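Local coordinates for putative acetyltransferase (Nocardia farcinica, PDB 3D9W), which probably catalyses the transfer of an acetyl group to arylamines, acting as an arylamine N-acetyltransferase, at residues A[38-47]-A[135-146]; A[179-187]-A[241-249]. All coordinates share one frame; numbering follows the deposited sequence.

Interaction 1: A[38-47]-A[135-146]; sequences LRELVYRHTT and CDVGFGRGPLRP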
loop_
_atom_site.group_PDB
_atom_site.type_symbol
_atom_site.label_atom_id
_atom_site.label_comp_id
_atom_site.label_asym_id
_atom_site.label_seq_id
_atom_site.Cartn_x
_atom_site.Cartn_y
_atom_site.Cartn_z
ATOM N N LEU A 38 3.543 16.724 -1.740
ATOM C CA LEU A 38 3.077 15.520 -1.058
ATOM C C LEU A 38 1.765 15.040 -1.636
ATOM O O LEU A 38 1.565 13.847 -1.817
ATOM C CB LEU A 38 2.906 15.771 0.440
ATOM C CG LEU A 38 2.616 14.540 1.299
ATOM C CD1 LEU A 38 3.774 13.564 1.232
ATOM C CD2 LEU A 38 2.385 14.984 2.718
ATOM N N ARG A 39 0.865 15.968 -1.926
ATOM C CA ARG A 39 -0.422 15.595 -2.491
ATOM C C ARG A 39 -0.273 14.978 -3.873
ATOM O O ARG A 39 -1.145 14.236 -4.309
ATOM C CB ARG A 39 -1.355 16.804 -2.557
ATOM C CG ARG A 39 -2.053 17.134 -1.241
ATOM C CD ARG A 39 -2.889 18.399 -1.389
ATOM N NE ARG A 39 -3.795 18.354 -2.547
ATOM C CZ ARG A 39 -5.050 17.905 -2.519
ATOM N NH1 ARG A 39 -5.579 17.456 -1.384
ATOM N NH2 ARG A 39 -5.772 17.907 -3.633
ATOM N N GLU A 40 0.830 15.274 -4.561
ATOM C CA GLU A 40 1.042 14.699 -5.891
ATOM C C GLU A 40 1.841 13.406 -5.814
ATOM O O GLU A 40 1.615 12.482 -6.583
ATOM C CB GLU A 40 1.770 15.666 -6.816
ATOM C CG GLU A 40 1.582 15.304 -8.281
ATOM C CD GLU A 40 2.612 15.955 -9.176
ATOM O OE1 GLU A 40 2.919 17.151 -8.945
ATOM O OE2 GLU A 40 3.104 15.276 -10.109
ATOM N N LEU A 41 2.782 13.351 -4.883
ATOM C CA LEU A 41 3.586 12.159 -4.712
ATOM C C LEU A 41 2.654 10.994 -4.417
ATOM O O LEU A 41 2.727 9.950 -5.063
ATOM C CB LEU A 41 4.574 12.355 -3.564
ATOM C CG LEU A 41 5.681 13.393 -3.794
ATOM C CD1 LEU A 41 6.598 13.478 -2.569
ATOM C CD2 LEU A 41 6.493 12.996 -5.017
ATOM N N VAL A 42 1.761 11.189 -3.452
ATOM C CA VAL A 42 0.810 10.155 -3.068
ATOM C C VAL A 42 -0.090 9.710 -4.215
ATOM O O VAL A 42 -0.336 8.518 -4.414
ATOM C CB VAL A 42 -0.074 10.639 -1.920
ATOM C CG1 VAL A 42 -1.076 9.564 -1.543
ATOM C CG2 VAL A 42 0.796 10.999 -0.740
ATOM N N TYR A 43 -0.582 10.678 -4.968
ATOM C CA TYR A 43 -1.458 10.404 -6.089
ATOM C C TYR A 43 -0.760 9.608 -7.200
ATOM O O TYR A 43 -1.259 8.573 -7.649
ATOM C CB TYR A 43 -1.988 11.734 -6.620
ATOM C CG TYR A 43 -2.941 11.634 -7.782
ATOM C CD1 TYR A 43 -2.477 11.350 -9.067
ATOM C CD2 TYR A 43 -4.303 11.872 -7.607
ATOM C CE1 TYR A 43 -3.343 11.312 -10.157
ATOM C CE2 TYR A 43 -5.181 11.839 -8.685
ATOM C CZ TYR A 43 -4.692 11.561 -9.961
ATOM O OH TYR A 43 -5.547 11.561 -11.040
ATOM N N ARG A 44 0.400 10.088 -7.635
ATOM C CA ARG A 44 1.155 9.430 -8.697
ATOM C C ARG A 44 1.489 7.985 -8.359
ATOM O O ARG A 44 1.280 7.087 -9.172
ATOM C CB ARG A 44 2.458 10.188 -8.968
ATOM C CG ARG A 44 2.291 11.624 -9.413
ATOM C CD ARG A 44 1.454 11.709 -10.662
ATOM N NE ARG A 44 1.458 13.055 -11.226
ATOM C CZ ARG A 44 0.724 13.427 -12.269
ATOM N NH1 ARG A 44 -0.074 12.546 -12.860
ATOM N NH2 ARG A 44 0.784 14.675 -12.714
ATOM N N HIS A 45 2.021 7.782 -7.154
ATOM C CA HIS A 45 2.417 6.460 -6.670
ATOM C C HIS A 45 1.239 5.507 -6.546
ATOM O O HIS A 45 1.255 4.418 -7.108
ATOM C CB HIS A 45 3.120 6.589 -5.309
ATOM C CG HIS A 45 3.760 5.321 -4.819
ATOM N ND1 HIS A 45 5.093 5.245 -4.480
ATOM C CD2 HIS A 45 3.245 4.092 -4.583
ATOM C CE1 HIS A 45 5.372 4.025 -4.056
ATOM N NE2 HIS A 45 4.267 3.306 -4.109
ATOM N N THR A 46 0.216 5.909 -5.811
ATOM C CA THR A 46 -0.933 5.040 -5.635
ATOM C C THR A 46 -1.614 4.673 -6.934
ATOM O O THR A 46 -2.220 3.613 -7.027
ATOM C CB THR A 46 -1.971 5.666 -4.699
ATOM O OG1 THR A 46 -2.300 6.984 -5.161
ATOM C CG2 THR A 46 -1.424 5.722 -3.275
ATOM N N THR A 47 -1.515 5.537 -7.942
ATOM C CA THR A 47 -2.169 5.258 -9.227
ATOM C C THR A 47 -1.231 4.721 -10.296
ATOM O O THR A 47 -1.657 4.424 -11.410
ATOM C CB THR A 47 -2.892 6.508 -9.791
ATOM O OG1 THR A 47 -1.940 7.526 -10.101
ATOM C CG2 THR A 47 -3.883 7.045 -8.779
ATOM N N CYS A 135 0.218 9.150 5.102
ATOM C CA CYS A 135 0.363 8.665 3.733
ATOM C C CYS A 135 0.261 7.142 3.704
ATOM O O CYS A 135 1.146 6.429 4.179
ATOM C CB CYS A 135 1.697 9.126 3.136
ATOM S SG CYS A 135 1.867 10.934 3.000
ATOM N N ASP A 136 -0.855 6.657 3.173
ATOM C CA ASP A 136 -1.092 5.226 3.051
ATOM C C ASP A 136 -0.944 4.901 1.570
ATOM O O ASP A 136 -1.913 4.876 0.810
ATOM C CB ASP A 136 -2.490 4.882 3.551
ATOM C CG ASP A 136 -2.763 3.404 3.505
ATOM O OD1 ASP A 136 -1.774 2.643 3.495
ATOM O OD2 ASP A 136 -3.954 3.006 3.484
ATOM N N VAL A 137 0.291 4.665 1.166
ATOM C CA VAL A 137 0.584 4.394 -0.229
ATOM C C VAL A 137 0.734 2.923 -0.584
ATOM O O VAL A 137 1.004 2.588 -1.736
ATOM C CB VAL A 137 1.880 5.140 -0.661
ATOM C CG1 VAL A 137 1.657 6.651 -0.633
ATOM C CG2 VAL A 137 3.035 4.755 0.265
ATOM N N GLY A 138 0.551 2.040 0.387
ATOM C CA GLY A 138 0.725 0.632 0.086
ATOM C C GLY A 138 -0.474 -0.268 0.302
ATOM O O GLY A 138 -0.362 -1.489 0.149
ATOM N N PHE A 139 -1.622 0.320 0.648
ATOM C CA PHE A 139 -2.816 -0.480 0.889
ATOM C C PHE A 139 -3.300 -1.146 -0.398
ATOM O O PHE A 139 -3.812 -2.264 -0.367
ATOM C CB PHE A 139 -3.947 0.374 1.483
ATOM C CG PHE A 139 -5.114 -0.446 2.002
ATOM C CD1 PHE A 139 -4.998 -1.190 3.175
ATOM C CD2 PHE A 139 -6.310 -0.510 1.290
ATOM C CE1 PHE A 139 -6.056 -1.986 3.632
ATOM C CE2 PHE A 139 -7.377 -1.305 1.736
ATOM C CZ PHE A 139 -7.245 -2.044 2.911
ATOM N N GLY A 140 -3.143 -0.454 -1.524
ATOM C CA GLY A 140 -3.574 -1.013 -2.788
ATOM C C GLY A 140 -4.849 -0.375 -3.280
ATOM O O GLY A 140 -5.240 -0.581 -4.421
ATOM N N ARG A 141 -5.498 0.399 -2.416
ATOM C CA ARG A 141 -6.738 1.083 -2.758
ATOM C C ARG A 141 -6.663 2.534 -2.288
ATOM O O ARG A 141 -7.609 3.063 -1.704
ATOM C CB ARG A 141 -7.921 0.380 -2.092
ATOM C CG ARG A 141 -9.304 0.910 -2.478
ATOM C CD ARG A 141 -10.368 0.059 -1.813
ATOM N NE ARG A 141 -11.740 0.439 -2.138
ATOM C CZ ARG A 141 -12.338 1.545 -1.710
ATOM N NH1 ARG A 141 -11.692 2.413 -0.936
ATOM N NH2 ARG A 141 -13.602 1.763 -2.036
ATOM N N GLY A 142 -5.531 3.176 -2.547
ATOM C CA GLY A 142 -5.368 4.547 -2.125
ATOM C C GLY A 142 -5.365 4.590 -0.617
ATOM O O GLY A 142 -5.046 3.589 0.018
ATOM N N PRO A 143 -5.727 5.725 -0.005
ATOM C CA PRO A 143 -6.146 6.984 -0.625
ATOM C C PRO A 143 -5.104 7.571 -1.566
ATOM O O PRO A 143 -3.913 7.487 -1.297
ATOM C CB PRO A 143 -6.386 7.881 0.576
ATOM C CG PRO A 143 -6.858 6.944 1.585
ATOM C CD PRO A 143 -5.884 5.810 1.453
ATOM N N LEU A 144 -5.561 8.177 -2.661
ATOM C CA LEU A 144 -4.650 8.788 -3.634
ATOM C C LEU A 144 -4.196 10.206 -3.266
ATOM O O LEU A 144 -3.657 10.926 -4.099
ATOM C CB LEU A 144 -5.275 8.778 -5.033
ATOM C CG LEU A 144 -6.731 9.211 -5.196
ATOM C CD1 LEU A 144 -6.881 10.683 -4.840
ATOM C CD2 LEU A 144 -7.166 8.951 -6.632
ATOM N N ARG A 145 -4.423 10.584 -2.008
ATOM C CA ARG A 145 -4.023 11.884 -1.452
ATOM C C ARG A 145 -3.850 11.609 0.023
ATOM O O ARG A 145 -4.563 10.783 0.585
ATOM C CB ARG A 145 -5.108 12.957 -1.617
ATOM C CG ARG A 145 -5.598 13.157 -3.046
ATOM C CD ARG A 145 -5.503 14.600 -3.472
ATOM N NE ARG A 145 -4.242 14.903 -4.142
ATOM C CZ ARG A 145 -4.099 15.017 -5.461
ATOM N NH1 ARG A 145 -5.142 14.845 -6.259
ATOM N NH2 ARG A 145 -2.914 15.332 -5.980
ATOM N N PRO A 146 -2.899 12.284 0.674
ATOM C CA PRO A 146 -2.717 12.034 2.101
ATOM C C PRO A 146 -3.888 12.594 2.901
ATOM O O PRO A 146 -4.535 13.553 2.485
ATOM C CB PRO A 146 -1.416 12.757 2.404
ATOM C CG PRO A 146 -1.493 13.946 1.492
ATOM C CD PRO A 146 -1.990 13.341 0.201
#

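Interaction 2: A[179-187]-A[241-249]; sequences LHQFGRDGW and ITERPDGSA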
loop_
_atom_site.group_PDB
_atom_site.type_symbol
_atom_site.label_atom_id
_atom_site.label_comp_id
_atom_site.label_asym_id
_atom_site.label_seq_id
_atom_site.Cartn_x
_atom_site.Cartn_y
_atom_site.Cartn_z
ATOM N N LEU A 179 -9.675 4.446 10.221
ATOM C CA LEU A 179 -10.002 5.050 8.942
ATOM C C LEU A 179 -11.171 4.259 8.364
ATOM O O LEU A 179 -11.129 3.032 8.330
ATOM C CB LEU A 179 -8.809 4.967 7.997
ATOM C CG LEU A 179 -9.021 5.711 6.683
ATOM C CD1 LEU A 179 -8.940 7.204 6.951
ATOM C CD2 LEU A 179 -7.974 5.290 5.669
ATOM N N HIS A 180 -12.212 4.957 7.920
ATOM C CA HIS A 180 -13.391 4.302 7.352
ATOM C C HIS A 180 -13.490 4.579 5.859
ATOM O O HIS A 180 -13.376 5.714 5.440
ATOM C CB HIS A 180 -14.666 4.822 8.023
ATOM C CG HIS A 180 -14.790 4.464 9.472
ATOM N ND1 HIS A 180 -15.351 3.281 9.900
ATOM C CD2 HIS A 180 -14.443 5.143 10.590
ATOM C CE1 HIS A 180 -15.350 3.250 11.222
ATOM N NE2 HIS A 180 -14.804 4.368 11.665
ATOM N N GLN A 181 -13.717 3.549 5.054
ATOM C CA GLN A 181 -13.839 3.740 3.616
ATOM C C GLN A 181 -15.207 3.266 3.172
ATOM O O GLN A 181 -15.769 2.371 3.789
ATOM C CB GLN A 181 -12.779 2.928 2.876
ATOM C CG GLN A 181 -12.922 1.436 3.084
ATOM C CD GLN A 181 -12.127 0.620 2.089
ATOM O OE1 GLN A 181 -10.944 0.862 1.877
ATOM N NE2 GLN A 181 -12.777 -0.362 1.477
ATOM N N PHE A 182 -15.741 3.871 2.110
ATOM C CA PHE A 182 -17.042 3.483 1.562
ATOM C C PHE A 182 -16.782 2.585 0.360
ATOM O O PHE A 182 -15.996 2.937 -0.516
ATOM C CB PHE A 182 -17.839 4.708 1.117
ATOM C CG PHE A 182 -19.263 4.398 0.768
ATOM C CD1 PHE A 182 -20.203 4.151 1.768
ATOM C CD2 PHE A 182 -19.657 4.290 -0.563
ATOM C CE1 PHE A 182 -21.513 3.795 1.446
ATOM C CE2 PHE A 182 -20.972 3.934 -0.901
ATOM C CZ PHE A 182 -21.900 3.684 0.108
ATOM N N GLY A 183 -17.437 1.427 0.315
ATOM C CA GLY A 183 -17.217 0.505 -0.784
ATOM C C GLY A 183 -18.295 -0.537 -1.035
ATOM O O GLY A 183 -19.418 -0.417 -0.553
ATOM N N ARG A 184 -17.931 -1.568 -1.794
ATOM C CA ARG A 184 -18.839 -2.649 -2.178
ATOM C C ARG A 184 -19.891 -3.062 -1.161
ATOM O O ARG A 184 -20.993 -3.472 -1.543
ATOM C CB ARG A 184 -18.049 -3.891 -2.573
ATOM C CG ARG A 184 -16.945 -3.644 -3.586
ATOM C CD ARG A 184 -16.948 -4.774 -4.608
ATOM N NE ARG A 184 -17.265 -6.068 -3.993
ATOM C CZ ARG A 184 -16.406 -6.803 -3.292
ATOM N NH1 ARG A 184 -15.155 -6.388 -3.109
ATOM N NH2 ARG A 184 -16.807 -7.958 -2.772
ATOM N N ASP A 185 -19.557 -2.976 0.125
ATOM C CA ASP A 185 -20.507 -3.349 1.176
ATOM C C ASP A 185 -20.900 -2.164 2.053
ATOM O O ASP A 185 -21.244 -2.337 3.217
ATOM C CB ASP A 185 -19.923 -4.455 2.057
ATOM C CG ASP A 185 -20.965 -5.488 2.462
ATOM O OD1 ASP A 185 -22.020 -5.116 3.029
ATOM O OD2 ASP A 185 -20.723 -6.688 2.201
ATOM N N GLY A 186 -20.862 -0.969 1.481
ATOM C CA GLY A 186 -21.216 0.214 2.235
ATOM C C GLY A 186 -20.038 0.692 3.052
ATOM O O GLY A 186 -18.899 0.356 2.747
ATOM N N TRP A 187 -20.297 1.485 4.085
ATOM C CA TRP A 187 -19.209 1.958 4.918
ATOM C C TRP A 187 -18.554 0.796 5.637
ATOM O O TRP A 187 -19.142 -0.269 5.814
ATOM C CB TRP A 187 -19.703 2.969 5.938
ATOM C CG TRP A 187 -19.819 4.323 5.371
ATOM C CD1 TRP A 187 -20.938 4.907 4.857
ATOM C CD2 TRP A 187 -18.752 5.261 5.195
ATOM N NE1 TRP A 187 -20.633 6.158 4.366
ATOM C CE2 TRP A 187 -19.300 6.400 4.561
ATOM C CE3 TRP A 187 -17.385 5.250 5.511
ATOM C CZ2 TRP A 187 -18.533 7.519 4.238
ATOM C CZ3 TRP A 187 -16.617 6.362 5.189
ATOM C CH2 TRP A 187 -17.197 7.485 4.555
ATOM N N ILE A 241 -12.432 -8.270 -9.392
ATOM C CA ILE A 241 -13.345 -7.212 -9.013
ATOM C C ILE A 241 -12.877 -5.860 -9.493
ATOM O O ILE A 241 -11.685 -5.565 -9.497
ATOM C CB ILE A 241 -13.476 -7.105 -7.498
ATOM C CG1 ILE A 241 -13.462 -8.499 -6.872
ATOM C CG2 ILE A 241 -14.756 -6.349 -7.150
ATOM C CD1 ILE A 241 -13.341 -8.485 -5.360
ATOM N N THR A 242 -13.835 -5.043 -9.901
ATOM C CA THR A 242 -13.556 -3.688 -10.334
ATOM C C THR A 242 -14.571 -2.862 -9.545
ATOM O O THR A 242 -15.767 -3.119 -9.609
ATOM C CB THR A 242 -13.772 -3.505 -11.840
ATOM O OG1 THR A 242 -12.880 -4.363 -12.562
ATOM C CG2 THR A 242 -13.495 -2.070 -12.227
ATOM N N GLU A 243 -14.084 -1.890 -8.783
ATOM C CA GLU A 243 -14.929 -1.050 -7.950
ATOM C C GLU A 243 -14.797 0.407 -8.364
ATOM O O GLU A 243 -13.760 0.809 -8.883
ATOM C CB GLU A 243 -14.489 -1.198 -6.500
ATOM C CG GLU A 243 -15.508 -0.781 -5.481
ATOM C CD GLU A 243 -14.938 -0.784 -4.077
ATOM O OE1 GLU A 243 -14.046 -1.627 -3.800
ATOM O OE2 GLU A 243 -15.389 0.051 -3.256
ATOM N N ARG A 244 -15.844 1.194 -8.125
ATOM C CA ARG A 244 -15.842 2.621 -8.459
ATOM C C ARG A 244 -16.158 3.462 -7.225
ATOM O O ARG A 244 -16.727 2.960 -6.259
ATOM C CB ARG A 244 -16.830 2.887 -9.591
ATOM C CG ARG A 244 -16.420 2.159 -10.864
ATOM C CD ARG A 244 -17.350 2.425 -12.031
ATOM N NE ARG A 244 -18.599 1.666 -11.955
ATOM C CZ ARG A 244 -18.681 0.333 -11.989
ATOM N NH1 ARG A 244 -17.578 -0.406 -12.095
ATOM N NH2 ARG A 244 -19.872 -0.262 -11.931
ATOM N N PRO A 245 -15.793 4.754 -7.239
ATOM C CA PRO A 245 -16.030 5.659 -6.102
ATOM C C PRO A 245 -17.465 5.774 -5.561
ATOM O O PRO A 245 -17.658 6.157 -4.418
ATOM C CB PRO A 245 -15.492 6.998 -6.610
ATOM C CG PRO A 245 -14.453 6.598 -7.616
ATOM C CD PRO A 245 -15.155 5.484 -8.348
ATOM N N ASP A 246 -18.464 5.447 -6.373
ATOM C CA ASP A 246 -19.852 5.523 -5.920
ATOM C C ASP A 246 -20.251 4.209 -5.241
ATOM O O ASP A 246 -21.424 3.954 -4.971
ATOM C CB ASP A 246 -20.783 5.795 -7.105
ATOM C CG ASP A 246 -20.936 4.592 -8.011
ATOM O OD1 ASP A 246 -20.062 3.701 -7.971
ATOM O OD2 ASP A 246 -21.926 4.535 -8.771
ATOM N N GLY A 247 -19.260 3.367 -4.990
ATOM C CA GLY A 247 -19.530 2.105 -4.337
ATOM C C GLY A 247 -19.904 0.966 -5.263
ATOM O O GLY A 247 -19.634 -0.188 -4.941
ATOM N N SER A 248 -20.515 1.272 -6.403
ATOM C CA SER A 248 -20.918 0.220 -7.335
ATOM C C SER A 248 -19.723 -0.614 -7.782
ATOM O O SER A 248 -18.567 -0.232 -7.565
ATOM C CB SER A 248 -21.637 0.814 -8.554
ATOM O OG SER A 248 -20.777 1.626 -9.332
ATOM N N ALA A 249 -20.005 -1.758 -8.399
ATOM C CA ALA A 249 -18.945 -2.643 -8.851
ATOM C C ALA A 249 -19.465 -3.858 -9.607
ATOM O O ALA A 249 -20.662 -4.141 -9.619
ATOM C CB ALA A 249 -18.119 -3.096 -7.659
#

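Interaction 1: A[38-47]-A[135-146]
Arg145 lies against Arg39 and Tyr43 on one flank of helix 35-48, a case of a charged side chain looping back to serve a helix carbonyl. Its CB leads away from the helix and CG begins the turn; bends at chi2 (-126°) and chi3 then carry CD to 3.3 Å from Arg39 NH2, over one face of that guanidinium. From there NE and NH2 both incline toward Arg39 O, NE at 3.2 Å and NH2 at 2.7 Å, each making a weak, bent bond. NH1 comes down obliquely on Tyr43 CD2, 3.4 Å away. The Arg145 guanidinium is thus layered: the CB-CD2 side of Tyr43 lies over the rim of one face, and Arg39 NH2 over the opposite one, with the two guanidinium planes only 11° apart. The like charges lie close together, an arrangement that solvent around the exposed Arg39 probably eases.

Deeper in, the contact turns apolar. Val42 spreads its two methyls: CG1, anti to the backbone N, meets Val137 CG1 and rests 3.5 Å from Pro143 O, while CG2 approaches Pro146 CD and Cys135 SG. Leu38 CD1 reaches the same sulfur at 3.7 Å. At the other end Thr46 aims CG2 at Pro143 O and places OG1 beside Leu144; that hydroxyl is held by Val42 O at 2.6 Å, which also accepts from Thr46 N on the opposite face of its plane. The side chains of Leu144 and Tyr43 run alongside each other.

Asp136 turns from the helix to His119, consistent with the His-Asp pair of the family's Cys-His-Asp triad. Phe89 of helix 82-95 packs on both Val42 and Val137, strand 117-125 touches Leu38 and Cys135, and Arg190 of strand 188-193 meets Phe139 and Pro143 of the loop.

Interaction 2: A[179-187]-A[241-249]
Glu243 reaches across to the backbone of Gly183 and Arg184 and makes the one polar link between the segments. With CG anti to the backbone N (chi1 -160°) and the chain extended beyond it, OE2 arrives 3.3 Å from Arg184 N; the bond is weak, its N-H...O angle 135°. The same oxygen lies near Gly183 CA, and its stronger partner is Arg141, with which it forms a salt bridge. Arg184 does not pair its charge with this carboxylate: the two planar groups stand nearly at right angles, 83° apart, and the contact is made by Arg184 CG, which lies 3.5 Å from Glu243 CD, while the charged ends do not touch.

Both segments turn back on themselves here. Residues 183-186 form a type I turn in a 2:2 hairpin joining strands 175-183 and 188-193, whereas 244-248 close a 3:5 hairpin, a type I turn with a G1 bulge at Gly247, between strands 239-243 and 249-253. In the second, Asp246 OD1 takes Ser248 N from above the carboxylate plane, as an Asx turn, and Ser248 OG on its syn lone pair, at 2.6 Å.

The remaining contacts are van der Waals. Arg184 crosses Ile241 at about a right angle, CD1 of the isoleucine lying over one guanidinium face, 3.6 Å from NH1. Arg184 CD also touches Ala249 CB at 3.7 Å. Phe182 CE2 approaches Gly247 CA obliquely, at 4.2 Å, with Asp246 O at the ring edge.

Overall arrangement
Arg141 ties the two contacts together although their centres are about 17 Å apart. It belongs to the 135-146 loop of interaction 1 yet touches no residue of 38-47; instead its side chain extends toward interaction 2, where NH2 forms a salt bridge with Glu243 OE2 at 2.8 Å and a weak hydrogen bond with Phe182 O at 3.1 Å. One arginine thereby joins the loop to both hairpins. The same loop begins near Asp136, a probable member of the catalytic triad, so interaction 1 lies next to the likely active site, whereas interaction 2 is more peripheral, about 17 Å from the chain's centre. Arg190 bonds both Asp136 and Gln181, giving a second bridge.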